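Local coordinates for protein guanidinopropionase (Pseudomonas aeruginosa, PDB 3NIQ) that hydrolyses 3-guanidinopropanoate to beta-alanine and urea, using two manganese ions in each subunit of a homohexamer, at residues Met211-Leu223 with Gly258-Leu272. Numbering follows the deposited sequence.
Sequences MEEFVELGVEATL and GGMTSLQAQQLVRGL
Helix 211-223, kinked near V219 and E220, runs beside helix 262-270 with their axes 9.9 Å apart at closest approach and 30° from parallel. It covers both that helix and the loop before it by apolar and van der Waals packing, with no hydrogen bond linking the segments. F214 and L268 approach from opposite directions, F214 CE1 and L268 CD1 being 3.9 Å apart. The F214 ring, carried toward its partner with CG anti to the backbone N (chi1 167°), has M260 CE over one face, toward its rim, and M260 SD makes an oblique Met-aromatic contact 5.4 Å from the ring centroid. Q264 OE1 lies at the ring edge, 3.6 Å from F214 CE2, with amide and ring planes 74° apart. T261, the N-cap residue, accepts from Q264 N through OG1; the return bond of this capping box, T261 N to Q264 OE1, would limit the amide's rotation. Beyond the kink, V219 CG1 packs on L268 CD2 at 3.8 Å, and L223 CD1 rests against the G271 carbonyl. M211 CE touches G259, about 11 Å from a manganese ion. Helix 211-223 directly follows outermost strand 207-210, and its E212 salt-bridges R270 of a neighbouring subunit; helix 262-270 lies on strands 142-147 and 235-240 and helix 294-317.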
ATOM      1  N   MET A 211       3.548  21.836 -21.603  1.00 22.39           N
ATOM      2  CA  MET A 211       2.538  20.789 -21.790  1.00 22.17           C
ATOM      3  C   MET A 211       1.425  21.227 -22.741  1.00 21.66           C
ATOM      4  O   MET A 211       1.001  20.460 -23.608  1.00 21.32           O
ATOM      5  CB  MET A 211       1.927  20.392 -20.440  1.00 20.69           C
ATOM      6  CG  MET A 211       1.119  19.151 -20.523  1.00 20.91           C
ATOM      7  SD  MET A 211       2.136  17.688 -20.797  1.00 22.72           S
ATOM      8  CE  MET A 211       0.846  16.576 -21.317  1.00 20.19           C
ATOM      9  N   GLU A 212       0.964  22.463 -22.575  1.00 22.59           N
ATOM     10  CA  GLU A 212      -0.135  22.989 -23.398  1.00 23.47           C
ATOM     11  C   GLU A 212       0.243  22.982 -24.867  1.00 23.59           C
ATOM     12  O   GLU A 212      -0.546  22.560 -25.711  1.00 23.82           O
ATOM     13  CB  GLU A 212      -0.527  24.408 -22.961  1.00 23.75           C
ATOM     14  CG  GLU A 212      -1.190  24.503 -21.582  1.00 25.72           C
ATOM     15  CD  GLU A 212      -0.237  24.217 -20.402  1.00 28.53           C
ATOM     16  OE1 GLU A 212       0.980  24.522 -20.487  1.00 28.70           O
ATOM     17  OE2 GLU A 212      -0.721  23.685 -19.379  1.00 30.15           O
ATOM     18  N   GLU A 213       1.468  23.407 -25.167  1.00 23.60           N
ATOM     19  CA  GLU A 213       1.930  23.478 -26.569  1.00 24.83           C
ATOM     20  C   GLU A 213       2.208  22.085 -27.143  1.00 24.86           C
ATOM     21  O   GLU A 213       1.955  21.824 -28.328  1.00 26.06           O
ATOM     22  CB  GLU A 213       3.165  24.386 -26.711  1.00 24.66           C
ATOM     23  CG  GLU A 213       3.614  24.547 -28.184  1.00 25.26           C
ATOM     24  CD  GLU A 213       4.846  25.422 -28.367  1.00 26.22           C
ATOM     25  OE1 GLU A 213       5.578  25.704 -27.378  1.00 24.92           O
ATOM     26  OE2 GLU A 213       5.078  25.836 -29.515  1.00 26.31           O
ATOM     27  N   PHE A 214       2.685  21.178 -26.291  1.00 23.67           N
ATOM     28  CA  PHE A 214       2.825  19.786 -26.671  1.00 22.77           C
ATOM     29  C   PHE A 214       1.491  19.189 -27.093  1.00 23.49           C
ATOM     30  O   PHE A 214       1.411  18.454 -28.082  1.00 22.78           O
ATOM     31  CB  PHE A 214       3.403  18.951 -25.526  1.00 23.02           C
ATOM     32  CG  PHE A 214       3.273  17.462 -25.742  1.00 23.84           C
ATOM     33  CD1 PHE A 214       3.817  16.866 -26.875  1.00 23.50           C
ATOM     34  CD2 PHE A 214       2.583  16.658 -24.825  1.00 24.85           C
ATOM     35  CE1 PHE A 214       3.707  15.498 -27.097  1.00 22.69           C
ATOM     36  CE2 PHE A 214       2.474  15.269 -25.035  1.00 24.40           C
ATOM     37  CZ  PHE A 214       3.036  14.690 -26.172  1.00 22.19           C
ATOM     38  N   VAL A 215       0.446  19.509 -26.344  1.00 24.15           N
ATOM     39  CA  VAL A 215      -0.912  19.071 -26.695  1.00 26.70           C
ATOM     40  C   VAL A 215      -1.411  19.703 -28.018  1.00 26.60           C
ATOM     41  O   VAL A 215      -1.944  19.010 -28.884  1.00 28.40           O
ATOM     42  CB  VAL A 215      -1.904  19.322 -25.517  1.00 26.72           C
ATOM     43  CG1 VAL A 215      -3.371  19.214 -25.982  1.00 28.55           C
ATOM     44  CG2 VAL A 215      -1.621  18.327 -24.370  1.00 28.21           C
ATOM     45  N   GLU A 216      -1.215  21.002 -28.177  1.00 27.38           N
ATOM     46  CA  GLU A 216      -1.594  21.697 -29.434  1.00 29.17           C
ATOM     47  C   GLU A 216      -0.864  21.159 -30.673  1.00 28.80           C
ATOM     48  O   GLU A 216      -1.473  21.006 -31.734  1.00 29.75           O
ATOM     49  CB  GLU A 216      -1.352  23.203 -29.323  1.00 29.75           C
ATOM     50  CG  GLU A 216      -2.329  23.937 -28.412  1.00 34.56           C
ATOM     51  CD  GLU A 216      -1.809  25.293 -27.948  1.00 40.02           C
ATOM     52  OE1 GLU A 216      -0.592  25.565 -28.081  1.00 44.48           O
ATOM     53  OE2 GLU A 216      -2.616  26.096 -27.446  1.00 43.34           O
ATOM     54  N   LEU A 217       0.429  20.864 -30.532  1.00 27.77           N
ATOM     55  CA  LEU A 217       1.245  20.328 -31.644  1.00 27.02           C
ATOM     56  C   LEU A 217       1.039  18.849 -31.955  1.00 27.46           C
ATOM     57  O   LEU A 217       1.121  18.426 -33.123  1.00 27.35           O
ATOM     58  CB  LEU A 217       2.742  20.576 -31.384  1.00 25.86           C
ATOM     59  CG  LEU A 217       3.223  22.022 -31.409  1.00 25.27           C
ATOM     60  CD1 LEU A 217       4.655  22.122 -30.882  1.00 24.79           C
ATOM     61  CD2 LEU A 217       3.135  22.639 -32.838  1.00 28.66           C
ATOM     62  N   GLY A 218       0.794  18.051 -30.918  1.00 27.06           N
ATOM     63  CA  GLY A 218       0.815  16.605 -31.078  1.00 25.86           C
ATOM     64  C   GLY A 218       2.259  16.109 -31.160  1.00 26.15           C
ATOM     65  O   GLY A 218       3.207  16.900 -31.307  1.00 25.07           O
ATOM     66  N   VAL A 219       2.412  14.793 -31.084  1.00 26.30           N
ATOM     67  CA  VAL A 219       3.718  14.129 -30.994  1.00 26.48           C
ATOM     68  C   VAL A 219       4.618  14.392 -32.201  1.00 26.85           C
ATOM     69  O   VAL A 219       5.769  14.799 -32.046  1.00 25.54           O
ATOM     70  CB  VAL A 219       3.529  12.592 -30.796  1.00 26.26           C
ATOM     71  CG1 VAL A 219       4.850  11.826 -30.994  1.00 26.94           C
ATOM     72  CG2 VAL A 219       2.954  12.308 -29.401  1.00 26.60           C
ATOM     73  N   GLU A 220       4.088  14.160 -33.399  1.00 26.01           N
ATOM     74  CA  GLU A 220       4.860  14.328 -34.623  1.00 27.44           C
ATOM     75  C   GLU A 220       5.485  15.720 -34.782  1.00 26.89           C
ATOM     76  O   GLU A 220       6.657  15.838 -35.117  1.00 27.53           O
ATOM     77  CB  GLU A 220       4.014  13.959 -35.855  1.00 28.46           C
ATOM     78  CG  GLU A 220       4.674  14.314 -37.197  1.00 33.96           C
ATOM     79  CD  GLU A 220       4.036  13.591 -38.391  1.00 41.36           C
ATOM     80  OE1 GLU A 220       3.494  12.476 -38.210  1.00 45.24           O
ATOM     81  OE2 GLU A 220       4.093  14.131 -39.515  1.00 44.06           O
ATOM     82  N   ALA A 221       4.700  16.766 -34.563  1.00 26.81           N
ATOM     83  CA  ALA A 221       5.194  18.116 -34.733  1.00 25.79           C
ATOM     84  C   ALA A 221       6.141  18.515 -33.595  1.00 25.37           C
ATOM     85  O   ALA A 221       7.126  19.241 -33.809  1.00 24.57           O
ATOM     86  CB  ALA A 221       4.018  19.090 -34.856  1.00 25.70           C
ATOM     87  N   THR A 222       5.899  18.009 -32.401  1.00 23.99           N
ATOM     88  CA  THR A 222       6.774  18.266 -31.278  1.00 22.97           C
ATOM     89  C   THR A 222       8.163  17.697 -31.574  1.00 24.00           C
ATOM     90  O   THR A 222       9.157  18.321 -31.405  1.00 24.14           O
ATOM     91  CB  THR A 222       6.202  17.647 -29.978  1.00 23.61           C
ATOM     92  OG1 THR A 222       5.099  18.403 -29.531  1.00 23.02           O
ATOM     93  CG2 THR A 222       7.189  17.636 -28.916  1.00 22.21           C
ATOM     94  N   LEU A 223       8.167  16.509 -32.095  1.00 24.29           N
ATOM     95  CA  LEU A 223       9.365  15.818 -32.420  1.00 26.16           C
ATOM     96  C   LEU A 223      10.146  16.565 -33.477  1.00 26.16           C
ATOM     97  O   LEU A 223      11.326  16.753 -33.357  1.00 24.64           O
ATOM     98  CB  LEU A 223       8.961  14.469 -32.937  1.00 26.65           C
ATOM     99  CG  LEU A 223       9.946  13.473 -33.445  1.00 29.87           C
ATOM    100  CD1 LEU A 223      10.903  13.013 -32.419  1.00 27.34           C
ATOM    101  CD2 LEU A 223       9.199  12.353 -34.075  1.00 30.21           C
ATOM    102  N   GLY A 258      -1.763  16.148 -14.860  1.00 18.47           N
ATOM    103  CA  GLY A 258      -2.035  16.509 -16.264  1.00 18.92           C
ATOM    104  C   GLY A 258      -0.783  16.429 -17.119  1.00 19.47           C
ATOM    105  O   GLY A 258      -0.443  17.391 -17.818  1.00 19.12           O
ATOM    106  N   GLY A 259      -0.097  15.283 -17.065  1.00 18.95           N
ATOM    107  CA  GLY A 259       1.183  15.116 -17.781  1.00 18.20           C
ATOM    108  C   GLY A 259       1.152  14.194 -18.981  1.00 18.63           C
ATOM    109  O   GLY A 259       0.105  13.818 -19.476  1.00 18.08           O
ATOM    110  N   MET A 260       2.341  13.851 -19.454  1.00 18.18           N
ATOM    111  CA  MET A 260       2.534  13.019 -20.611  1.00 19.10           C
ATOM    112  C   MET A 260       2.121  11.593 -20.289  1.00 18.38           C
ATOM    113  O   MET A 260       2.204  11.172 -19.139  1.00 16.82           O
ATOM    114  CB  MET A 260       4.029  13.087 -20.964  1.00 19.72           C
ATOM    115  CG  MET A 260       4.431  12.509 -22.290  1.00 21.49           C
ATOM    116  SD  MET A 260       6.144  12.976 -22.672  1.00 22.50           S
ATOM    117  CE  MET A 260       6.019  14.728 -23.009  1.00 20.86           C
ATOM    118  N   THR A 261       1.690  10.828 -21.287  1.00 17.83           N
ATOM    119  CA  THR A 261       1.469   9.397 -21.033  1.00 17.37           C
ATOM    120  C   THR A 261       2.766   8.614 -21.302  1.00 17.34           C
ATOM    121  O   THR A 261       3.633   9.105 -22.013  1.00 15.78           O
ATOM    122  CB  THR A 261       0.316   8.824 -21.872  1.00 16.75           C
ATOM    123  OG1 THR A 261       0.707   8.757 -23.239  1.00 18.12           O
ATOM    124  CG2 THR A 261      -0.995   9.671 -21.758  1.00 17.47           C
ATOM    125  N   SER A 262       2.897   7.407 -20.746  1.00 16.96           N
ATOM    126  CA  SER A 262       4.066   6.560 -21.027  1.00 18.62           C
ATOM    127  C   SER A 262       4.131   6.326 -22.536  1.00 18.68           C
ATOM    128  O   SER A 262       5.193   6.373 -23.162  1.00 18.39           O
ATOM    129  CB  SER A 262       3.931   5.204 -20.316  1.00 18.64           C
ATOM    130  OG  SER A 262       4.095   5.341 -18.922  1.00 20.10           O
ATOM    131  N   LEU A 263       2.977   6.089 -23.129  1.00 18.33           N
ATOM    132  CA  LEU A 263       2.924   5.887 -24.575  1.00 19.34           C
ATOM    133  C   LEU A 263       3.515   7.084 -25.367  1.00 18.67           C
ATOM    134  O   LEU A 263       4.334   6.908 -26.269  1.00 17.80           O
ATOM    135  CB  LEU A 263       1.475   5.627 -24.990  1.00 19.11           C
ATOM    136  CG  LEU A 263       1.219   5.712 -26.488  1.00 22.82           C
ATOM    137  CD1 LEU A 263       1.825   4.507 -27.199  1.00 24.65           C
ATOM    138  CD2 LEU A 263      -0.285   5.810 -26.746  1.00 24.37           C
ATOM    139  N   GLN A 264       3.092   8.294 -25.018  1.00 18.19           N
ATOM    140  CA  GLN A 264       3.647   9.502 -25.639  1.00 18.12           C
ATOM    141  C   GLN A 264       5.167   9.625 -25.439  1.00 18.25           C
ATOM    142  O   GLN A 264       5.886   9.988 -26.369  1.00 17.86           O
ATOM    143  CB  GLN A 264       2.934  10.743 -25.113  1.00 18.47           C
ATOM    144  CG  GLN A 264       1.560  10.960 -25.722  1.00 18.68           C
ATOM    145  CD  GLN A 264       0.770  11.985 -24.959  1.00 19.90           C
ATOM    146  OE1 GLN A 264       1.040  12.268 -23.776  1.00 19.27           O
ATOM    147  NE2 GLN A 264      -0.215  12.566 -25.627  1.00 19.68           N
ATOM    148  N   ALA A 265       5.648   9.307 -24.237  1.00 16.26           N
ATOM    149  CA  ALA A 265       7.095   9.354 -23.951  1.00 17.16           C
ATOM    150  C   ALA A 265       7.899   8.375 -24.808  1.00 16.94           C
ATOM    151  O   ALA A 265       8.980   8.712 -25.310  1.00 18.06           O
ATOM    152  CB  ALA A 265       7.373   9.127 -22.454  1.00 15.79           C
ATOM    153  N   GLN A 266       7.371   7.172 -24.993  1.00 17.07           N
ATOM    154  CA  GLN A 266       8.020   6.176 -25.842  1.00 18.66           C
ATOM    155  C   GLN A 266       8.059   6.665 -27.288  1.00 19.23           C
ATOM    156  O   GLN A 266       9.080   6.547 -27.961  1.00 19.57           O
ATOM    157  CB  GLN A 266       7.293   4.829 -25.763  1.00 18.16           C
ATOM    158  CG  GLN A 266       7.547   4.035 -24.474  1.00 17.70           C
ATOM    159  CD  GLN A 266       6.753   2.739 -24.444  1.00 19.24           C
ATOM    160  OE1 GLN A 266       5.534   2.755 -24.559  1.00 18.34           O
ATOM    161  NE2 GLN A 266       7.446   1.612 -24.278  1.00 18.64           N
ATOM    162  N   GLN A 267       6.949   7.213 -27.765  1.00 20.02           N
ATOM    163  CA  GLN A 267       6.897   7.710 -29.146  1.00 21.36           C
ATOM    164  C   GLN A 267       7.888   8.860 -29.344  1.00 20.79           C
ATOM    165  O   GLN A 267       8.579   8.936 -30.357  1.00 20.62           O
ATOM    166  CB  GLN A 267       5.486   8.191 -29.512  1.00 21.24           C
ATOM    167  CG  GLN A 267       4.419   7.077 -29.504  1.00 24.86           C
ATOM    168  CD  GLN A 267       2.990   7.621 -29.644  1.00 30.55           C
ATOM    169  OE1 GLN A 267       2.641   8.676 -29.092  1.00 30.70           O
ATOM    170  NE2 GLN A 267       2.153   6.887 -30.357  1.00 34.86           N
ATOM    171  N   LEU A 268       7.969   9.761 -28.374  1.00 19.77           N
ATOM    172  CA  LEU A 268       8.890  10.895 -28.534  1.00 20.62           C
ATOM    173  C   LEU A 268      10.344  10.431 -28.526  1.00 20.14           C
ATOM    174  O   LEU A 268      11.148  10.859 -29.367  1.00 20.14           O
ATOM    175  CB  LEU A 268       8.627  11.949 -27.466  1.00 20.43           C
ATOM    176  CG  LEU A 268       7.269  12.633 -27.659  1.00 21.29           C
ATOM    177  CD1 LEU A 268       6.844  13.336 -26.381  1.00 18.92           C
ATOM    178  CD2 LEU A 268       7.353  13.648 -28.803  1.00 20.22           C
ATOM    179  N   VAL A 269      10.684   9.538 -27.596  1.00 19.84           N
ATOM    180  CA  VAL A 269      12.058   9.046 -27.505  1.00 18.49           C
ATOM    181  C   VAL A 269      12.462   8.250 -28.764  1.00 19.67           C
ATOM    182  O   VAL A 269      13.547   8.450 -29.319  1.00 19.75           O
ATOM    183  CB  VAL A 269      12.291   8.248 -26.188  1.00 18.17           C
ATOM    184  CG1 VAL A 269      13.605   7.493 -26.232  1.00 18.70           C
ATOM    185  CG2 VAL A 269      12.297   9.215 -25.026  1.00 15.75           C
ATOM    186  N   ARG A 270      11.587   7.371 -29.228  1.00 19.45           N
ATOM    187  CA  ARG A 270      11.852   6.615 -30.459  1.00 20.25           C
ATOM    188  C   ARG A 270      12.159   7.522 -31.668  1.00 20.64           C
ATOM    189  O   ARG A 270      13.015   7.207 -32.478  1.00 20.74           O
ATOM    190  CB  ARG A 270      10.669   5.693 -30.775  1.00 20.51           C
ATOM    191  CG  ARG A 270      10.614   4.466 -29.846  1.00 20.72           C
ATOM    192  CD  ARG A 270       9.223   3.834 -29.838  1.00 21.25           C
ATOM    193  NE  ARG A 270       9.099   2.847 -28.773  1.00 21.13           N
ATOM    194  CZ  ARG A 270       8.019   2.110 -28.565  1.00 21.33           C
ATOM    195  NH1 ARG A 270       6.977   2.215 -29.372  1.00 17.88           N
ATOM    196  NH2 ARG A 270       7.997   1.234 -27.559  1.00 20.60           N
ATOM    197  N   GLY A 271      11.454   8.641 -31.772  1.00 21.47           N
ATOM    198  CA  GLY A 271      11.661   9.621 -32.847  1.00 22.51           C
ATOM    199  C   GLY A 271      12.979  10.384 -32.767  1.00 23.88           C
ATOM    200  O   GLY A 271      13.301  11.189 -33.659  1.00 24.64           O
ATOM    201  N   LEU A 272      13.759  10.117 -31.719  1.00 23.26           N
ATOM    202  CA  LEU A 272      15.092  10.697 -31.580  1.00 23.29           C
ATOM    203  C   LEU A 272      16.166   9.861 -32.284  1.00 24.18           C
ATOM    204  O   LEU A 272      17.356  10.194 -32.246  1.00 22.65           O
ATOM    205  CB  LEU A 272      15.448  10.892 -30.107  1.00 22.35           C
ATOM    206  CG  LEU A 272      14.525  11.847 -29.351  1.00 22.57           C
ATOM    207  CD1 LEU A 272      14.969  12.022 -27.901  1.00 19.34           C
ATOM    208  CD2 LEU A 272      14.456  13.193 -30.026  1.00 19.35           C
TER